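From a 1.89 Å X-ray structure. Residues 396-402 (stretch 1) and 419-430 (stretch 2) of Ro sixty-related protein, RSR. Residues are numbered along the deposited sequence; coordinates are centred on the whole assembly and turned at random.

Stretch 1 396-402: SLIALRT
Stretch 2 419-430: GITPRDTLESAM

Stretch 1 is a helix throughout, already under way before Ser396. Stretch 2 approaches as a loop, makes a type I turn from Thr421 to Asp424, and enters a helix at Leu426. The register is set where Arg401 and Pro422 bring their CA atoms to 5.5 Å, and the contact buries 407 Å² in all.

Leu397 covers the most surface. Its CA-to-CB bond points sideways, but an m,t rotamer (chi1 -71°, chi2 176°) carries its end into stretch 2. There CD2 lies 4.0 Å from Ile420 CG2 and 3.6 Å from Thr421 O, while CD1 sits 3.6 Å from Leu426 N; Leu397 CG is 4.3 Å from Ala429 CB, where a small methyl completes the buried pocket. A branched aliphatic chain suits a site lined by both turn and helix start.

Pro422 is next. With phi/psi -63/-14 it occupies the second position of the turn, where its fixed phi is at home, and its exo-puckered ring places CG 4.3 Å from Leu400 CB. Leu400, also m,t but pointing toward stretch 2, reaches Ile420, its CD1 3.6 Å from Ile420 CG2.

Arg401 supplies the polar clasp. Chi angles of -69°, -174°, -166° and 157° extend it past the proline, with CG 3.9 Å from Pro422 CB. The edge of its guanidinium then meets the turn backbone: NE donates to Pro422 O at 3.0 Å, NH2 adds a weak bond to Pro422 O at 3.1 Å, and NH2 lies 2.6 Å from Asp424 O.

The turn is braced internally. Asp424 N donates to Thr421 O (2.9 Å), and Asp424 OD2 accepts from Thr421 N (2.7 Å). Thr425, chi1 50°, caps the following helix, its OG1 accepting from Ser428 N at 3.0 Å.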

# COMPACT_ATOMS: atom_id res chain seq x y z
N SER A 396 -14.68 12.24 0.32
CA SER A 396 -15.95 12.74 -0.22
C SER A 396 -15.69 13.58 -1.47
O SER A 396 -16.31 13.37 -2.52
CB SER A 396 -16.67 13.60 0.81
OG SER A 396 -17.18 12.81 1.87
N LEU A 397 -14.74 14.51 -1.37
CA LEU A 397 -14.34 15.32 -2.52
C LEU A 397 -13.90 14.45 -3.70
O LEU A 397 -14.31 14.69 -4.86
CB LEU A 397 -13.24 16.30 -2.15
CG LEU A 397 -13.71 17.44 -1.26
CD1 LEU A 397 -12.50 18.27 -0.88
CD2 LEU A 397 -14.80 18.30 -1.97
N ILE A 398 -13.09 13.45 -3.40
CA ILE A 398 -12.68 12.47 -4.42
C ILE A 398 -13.86 11.80 -5.12
O ILE A 398 -13.89 11.75 -6.36
CB ILE A 398 -11.74 11.39 -3.84
CG1 ILE A 398 -10.38 12.02 -3.53
CG2 ILE A 398 -11.57 10.25 -4.84
CD1 ILE A 398 -9.34 11.05 -2.93
N ALA A 399 -14.80 11.26 -4.35
CA ALA A 399 -16.00 10.65 -4.92
C ALA A 399 -16.79 11.65 -5.77
O ALA A 399 -17.09 11.38 -6.94
CB ALA A 399 -16.88 10.06 -3.84
N LEU A 400 -17.10 12.80 -5.18
CA LEU A 400 -17.85 13.84 -5.87
C LEU A 400 -17.22 14.23 -7.20
O LEU A 400 -17.92 14.46 -8.18
CB LEU A 400 -18.05 15.05 -4.96
CG LEU A 400 -19.08 14.75 -3.86
CD1 LEU A 400 -18.94 15.69 -2.68
CD2 LEU A 400 -20.51 14.77 -4.42
N ARG A 401 -15.89 14.28 -7.25
CA ARG A 401 -15.19 14.72 -8.44
C ARG A 401 -14.88 13.61 -9.45
O ARG A 401 -14.55 13.90 -10.59
CB ARG A 401 -13.89 15.46 -8.06
CG ARG A 401 -14.15 16.82 -7.41
CD ARG A 401 -12.87 17.63 -7.17
NE ARG A 401 -13.15 18.74 -6.26
CZ ARG A 401 -12.26 19.37 -5.50
NH1 ARG A 401 -10.98 19.00 -5.53
NH2 ARG A 401 -12.64 20.36 -4.69
N THR A 402 -14.99 12.34 -9.06
CA THR A 402 -14.47 11.26 -9.91
C THR A 402 -15.46 10.15 -10.24
O THR A 402 -15.24 9.40 -11.20
CB THR A 402 -13.20 10.59 -9.34
OG1 THR A 402 -13.52 9.88 -8.13
CG2 THR A 402 -12.12 11.60 -9.09
N GLY A 419 -24.46 18.59 1.76
CA GLY A 419 -24.35 19.67 0.79
C GLY A 419 -22.92 19.93 0.36
O GLY A 419 -22.59 21.03 -0.08
N ILE A 420 -22.05 18.93 0.49
CA ILE A 420 -20.71 19.04 -0.06
C ILE A 420 -20.77 18.86 -1.56
O ILE A 420 -21.43 17.96 -2.06
CB ILE A 420 -19.76 18.00 0.54
CG1 ILE A 420 -19.65 18.21 2.05
CG2 ILE A 420 -18.39 18.11 -0.11
CD1 ILE A 420 -19.25 16.96 2.80
N THR A 421 -20.05 19.71 -2.29
CA THR A 421 -20.02 19.60 -3.75
C THR A 421 -18.59 19.61 -4.26
O THR A 421 -17.65 19.88 -3.49
CB THR A 421 -20.80 20.75 -4.42
OG1 THR A 421 -19.99 21.93 -4.44
CG2 THR A 421 -22.08 21.03 -3.65
N PRO A 422 -18.41 19.32 -5.56
CA PRO A 422 -17.10 19.31 -6.18
C PRO A 422 -16.46 20.69 -6.14
O PRO A 422 -15.26 20.80 -6.36
CB PRO A 422 -17.39 18.90 -7.63
CG PRO A 422 -18.76 18.34 -7.62
CD PRO A 422 -19.48 19.06 -6.55
N ARG A 423 -17.25 21.71 -5.83
CA ARG A 423 -16.72 23.07 -5.73
C ARG A 423 -16.12 23.38 -4.36
O ARG A 423 -15.43 24.38 -4.18
CB ARG A 423 -17.79 24.11 -6.09
CG ARG A 423 -17.95 24.32 -7.59
CD ARG A 423 -19.30 24.89 -7.96
NE ARG A 423 -20.34 23.87 -7.93
CZ ARG A 423 -21.27 23.79 -6.99
NH1 ARG A 423 -21.29 24.69 -6.01
NH2 ARG A 423 -22.18 22.83 -7.03
N ASP A 424 -16.40 22.52 -3.39
CA ASP A 424 -15.89 22.72 -2.05
C ASP A 424 -14.38 22.55 -2.01
O ASP A 424 -13.79 21.90 -2.87
CB ASP A 424 -16.56 21.73 -1.07
CG ASP A 424 -17.88 22.24 -0.51
OD1 ASP A 424 -17.86 23.16 0.33
OD2 ASP A 424 -18.94 21.71 -0.88
N THR A 425 -13.75 23.16 -1.02
CA THR A 425 -12.37 22.83 -0.68
C THR A 425 -12.36 21.78 0.43
O THR A 425 -13.39 21.47 1.02
CB THR A 425 -11.66 24.03 -0.10
OG1 THR A 425 -12.47 24.57 0.95
CG2 THR A 425 -11.41 25.09 -1.16
N LEU A 426 -11.17 21.26 0.73
CA LEU A 426 -11.01 20.31 1.82
C LEU A 426 -11.54 20.95 3.09
O LEU A 426 -12.29 20.36 3.84
CB LEU A 426 -9.53 19.94 1.97
CG LEU A 426 -9.25 18.97 3.12
CD1 LEU A 426 -10.11 17.69 2.98
CD2 LEU A 426 -7.76 18.64 3.21
N GLU A 427 -11.15 22.20 3.31
CA GLU A 427 -11.57 22.94 4.50
C GLU A 427 -13.09 23.17 4.60
O GLU A 427 -13.67 22.98 5.65
CB GLU A 427 -10.81 24.27 4.58
CG GLU A 427 -9.37 24.21 4.03
CD GLU A 427 -9.30 24.30 2.49
OE1 GLU A 427 -9.81 25.29 1.90
OE2 GLU A 427 -8.72 23.39 1.87
N SER A 428 -13.74 23.55 3.50
CA SER A 428 -15.18 23.79 3.58
C SER A 428 -15.97 22.48 3.70
O SER A 428 -16.99 22.42 4.38
CB SER A 428 -15.68 24.67 2.40
OG SER A 428 -15.48 24.04 1.15
N ALA A 429 -15.50 21.42 3.06
CA ALA A 429 -16.11 20.09 3.20
C ALA A 429 -15.98 19.59 4.65
O ALA A 429 -16.90 19.01 5.19
CB ALA A 429 -15.45 19.11 2.25
N MET A 430 -14.81 19.79 5.25
CA MET A 430 -14.61 19.39 6.64
C MET A 430 -15.66 20.02 7.55
O MET A 430 -16.23 19.34 8.41
CB MET A 430 -13.20 19.77 7.11
CG MET A 430 -12.11 18.81 6.62
SD MET A 430 -10.47 19.38 7.07
CE MET A 430 -10.58 19.32 8.86